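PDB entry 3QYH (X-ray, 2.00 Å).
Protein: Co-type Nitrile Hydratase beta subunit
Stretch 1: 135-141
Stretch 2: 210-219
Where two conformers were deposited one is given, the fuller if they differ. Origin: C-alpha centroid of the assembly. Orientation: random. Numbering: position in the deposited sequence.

Stretch 1 135-141: DKVRVLN
Stretch 2 210-219: DLWDDYLEPA

The two stretches form a short antiparallel β-ladder, held by four backbone hydrogen bonds and backed on one face by a small apolar cluster. Strand 136-139 runs against strand 216-218, with 137° between their N-to-C directions. Val137 and Arg138 are extended (phi/psi -131/154 and -116/137), as are Leu216 and Glu217 (-121/161 and -142/158). Stretch 2 first completes a strand at 210-212, then turns through a 3-10 segment at 213-215. Tyr215 N hydrogen-bonds to Trp212 O (2.9 Å) and Leu216 N to Asp213 O (3.0 Å) across this turn.

In register, Val137 pairs with Pro218, their side chains diverging; Arg138 pairs with Glu217 and Val139 with Leu216. Arg138 and Glu217 are the hydrogen-bonded pair: Arg138 N donates to Glu217 O at 2.8 Å, and Glu217 N to Arg138 O at 3.0 Å. Ala219 N donates to Lys136 O at 3.0 Å, and Leu140 N to Tyr215 O at 2.9 Å, nearly straight at 174°. Pro218 has no amide hydrogen, but it sits at a non-hydrogen-bonded position, so no ladder bond is lost.

Val139 (chi1 t) and Leu216 (m, t) share one face and are buried. Val139 CG2 lies 3.9 Å from Leu216 CD2 and 3.8 Å from Leu211 CD1. Leu211 (m, t) points toward stretch 1. Val137 (m) adds CG2 at 4.2 Å from Leu216 CD1. Branched apolar side chains suit this buried side.

Arg138 (t, t, m) and Glu217 (p, t) occupy the other, partly exposed face. Arg138 NE and Glu217 OE2 are 4.3 Å apart, beyond a salt bridge. Leu140 (m, t) bends its end nearer: CD2 is 3.7 Å from Glu217 CD, and CD1 is 3.6 Å from Asp214 O. Lys136 CB packs 3.7 Å from Ala219 CB, while its all-m chain leads away. Together the stretches bury 580 Å², both sides summed.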

# COMPACT_ATOMS: atom_id res chain seq x y z
N ASP B 135 -8.21 -25.33 0.84
CA ASP B 135 -8.16 -25.71 2.26
C ASP B 135 -8.90 -24.69 3.13
O ASP B 135 -8.82 -23.48 2.89
CB ASP B 135 -6.72 -25.81 2.74
CG ASP B 135 -6.10 -27.15 2.45
OD1 ASP B 135 -6.84 -28.07 2.05
OD2 ASP B 135 -4.87 -27.30 2.63
N LYS B 136 -9.63 -25.17 4.12
CA LYS B 136 -10.23 -24.28 5.12
C LYS B 136 -9.19 -24.08 6.20
O LYS B 136 -8.60 -25.03 6.67
CB LYS B 136 -11.50 -24.88 5.73
CG LYS B 136 -12.59 -25.23 4.72
CD LYS B 136 -13.15 -24.00 4.01
CE LYS B 136 -13.95 -23.12 4.94
NZ LYS B 136 -15.19 -23.81 5.44
N VAL B 137 -8.95 -22.82 6.57
CA VAL B 137 -7.97 -22.52 7.59
C VAL B 137 -8.55 -21.57 8.63
O VAL B 137 -9.48 -20.83 8.34
CB VAL B 137 -6.69 -21.88 6.99
CG1 VAL B 137 -5.91 -22.89 6.12
CG2 VAL B 137 -7.04 -20.63 6.19
N ARG B 138 -8.01 -21.62 9.84
CA ARG B 138 -8.37 -20.64 10.86
C ARG B 138 -7.14 -19.81 11.21
O ARG B 138 -6.04 -20.34 11.34
CB ARG B 138 -8.93 -21.33 12.12
CG ARG B 138 -9.57 -20.36 13.11
CD ARG B 138 -9.97 -21.05 14.42
NE ARG B 138 -10.94 -22.12 14.21
CZ ARG B 138 -12.26 -21.95 14.17
NH1 ARG B 138 -12.77 -20.74 14.33
NH2 ARG B 138 -13.05 -22.99 13.97
N VAL B 139 -7.34 -18.51 11.35
CA VAL B 139 -6.25 -17.61 11.73
C VAL B 139 -6.01 -17.76 13.22
O VAL B 139 -6.95 -17.68 14.01
CB VAL B 139 -6.60 -16.14 11.42
CG1 VAL B 139 -5.45 -15.21 11.84
CG2 VAL B 139 -6.92 -16.00 9.91
N LEU B 140 -4.76 -17.98 13.60
CA LEU B 140 -4.42 -18.16 15.00
C LEU B 140 -4.70 -16.90 15.81
O LEU B 140 -4.50 -15.78 15.34
CB LEU B 140 -2.96 -18.58 15.17
CG LEU B 140 -2.58 -19.93 14.54
CD1 LEU B 140 -1.09 -20.20 14.70
CD2 LEU B 140 -3.39 -21.05 15.16
N ASN B 141 -5.19 -17.08 17.03
CA ASN B 141 -5.35 -15.96 17.92
C ASN B 141 -4.02 -15.63 18.56
O ASN B 141 -3.62 -16.27 19.54
CB ASN B 141 -6.40 -16.26 19.00
CG ASN B 141 -6.70 -15.06 19.87
OD1 ASN B 141 -6.45 -13.92 19.47
ND2 ASN B 141 -7.25 -15.30 21.05
N ASP B 210 -4.06 -11.31 2.89
CA ASP B 210 -2.85 -12.08 2.66
C ASP B 210 -2.13 -12.43 3.96
O ASP B 210 -1.74 -11.56 4.74
CB ASP B 210 -1.91 -11.35 1.68
CG ASP B 210 -2.54 -11.17 0.31
OD1 ASP B 210 -2.03 -10.35 -0.49
OD2 ASP B 210 -3.56 -11.85 0.03
N LEU B 211 -1.95 -13.73 4.18
CA LEU B 211 -1.54 -14.21 5.49
C LEU B 211 -0.41 -15.22 5.36
O LEU B 211 -0.41 -16.03 4.42
CB LEU B 211 -2.74 -14.84 6.20
CG LEU B 211 -3.83 -13.83 6.56
CD1 LEU B 211 -5.11 -14.53 6.94
CD2 LEU B 211 -3.38 -12.87 7.70
N TRP B 212 0.54 -15.16 6.28
CA TRP B 212 1.69 -16.05 6.25
C TRP B 212 1.32 -17.43 6.80
O TRP B 212 0.42 -17.57 7.62
CB TRP B 212 2.84 -15.45 7.04
CG TRP B 212 3.66 -14.41 6.27
CD1 TRP B 212 4.93 -14.58 5.76
CD2 TRP B 212 3.27 -13.08 5.93
NE1 TRP B 212 5.34 -13.43 5.13
CE2 TRP B 212 4.34 -12.49 5.23
CE3 TRP B 212 2.12 -12.32 6.16
CZ2 TRP B 212 4.28 -11.18 4.75
CZ3 TRP B 212 2.08 -11.02 5.69
CH2 TRP B 212 3.15 -10.46 5.00
N ASP B 213 2.03 -18.45 6.32
CA ASP B 213 1.72 -19.85 6.63
C ASP B 213 1.56 -20.09 8.13
O ASP B 213 0.56 -20.65 8.57
CB ASP B 213 2.82 -20.77 6.06
CG ASP B 213 2.45 -22.23 6.15
OD1 ASP B 213 2.36 -22.74 7.27
OD2 ASP B 213 2.27 -22.88 5.08
N ASP B 214 2.54 -19.65 8.93
CA ASP B 214 2.42 -19.92 10.37
C ASP B 214 1.47 -18.98 11.13
O ASP B 214 1.43 -19.02 12.35
CB ASP B 214 3.79 -20.03 11.06
CG ASP B 214 4.54 -18.72 11.14
OD1 ASP B 214 3.98 -17.66 10.76
OD2 ASP B 214 5.70 -18.73 11.60
N TYR B 215 0.71 -18.16 10.40
CA TYR B 215 -0.39 -17.40 11.01
C TYR B 215 -1.62 -18.31 11.09
O TYR B 215 -2.63 -17.95 11.70
CB TYR B 215 -0.79 -16.21 10.12
CG TYR B 215 0.12 -15.00 10.13
CD1 TYR B 215 1.34 -14.98 10.82
CD2 TYR B 215 -0.24 -13.86 9.41
CE1 TYR B 215 2.15 -13.83 10.81
CE2 TYR B 215 0.56 -12.73 9.38
CZ TYR B 215 1.75 -12.71 10.07
OH TYR B 215 2.51 -11.55 9.99
N LEU B 216 -1.53 -19.47 10.45
CA LEU B 216 -2.72 -20.30 10.21
C LEU B 216 -2.65 -21.69 10.83
O LEU B 216 -1.56 -22.17 11.15
CB LEU B 216 -2.97 -20.44 8.70
CG LEU B 216 -2.98 -19.16 7.87
CD1 LEU B 216 -3.02 -19.49 6.39
CD2 LEU B 216 -4.16 -18.26 8.27
N GLU B 217 -3.82 -22.32 10.97
CA GLU B 217 -3.91 -23.74 11.32
C GLU B 217 -5.08 -24.30 10.52
O GLU B 217 -5.95 -23.54 10.11
CB GLU B 217 -4.20 -23.94 12.81
CG GLU B 217 -5.60 -23.55 13.22
CD GLU B 217 -5.86 -23.73 14.72
OE1 GLU B 217 -5.02 -24.33 15.43
OE2 GLU B 217 -6.91 -23.26 15.19
N PRO B 218 -5.10 -25.63 10.31
CA PRO B 218 -6.22 -26.27 9.62
C PRO B 218 -7.51 -25.98 10.36
O PRO B 218 -7.50 -25.97 11.60
CB PRO B 218 -5.89 -27.77 9.70
CG PRO B 218 -4.42 -27.83 9.88
CD PRO B 218 -4.04 -26.59 10.67
N ALA B 219 -8.59 -25.70 9.64
CA ALA B 219 -9.83 -25.36 10.31
C ALA B 219 -10.44 -26.59 10.99
O ALA B 219 -10.25 -27.72 10.54
CB ALA B 219 -10.82 -24.74 9.34
OXT ALA B 219 -11.14 -26.47 12.01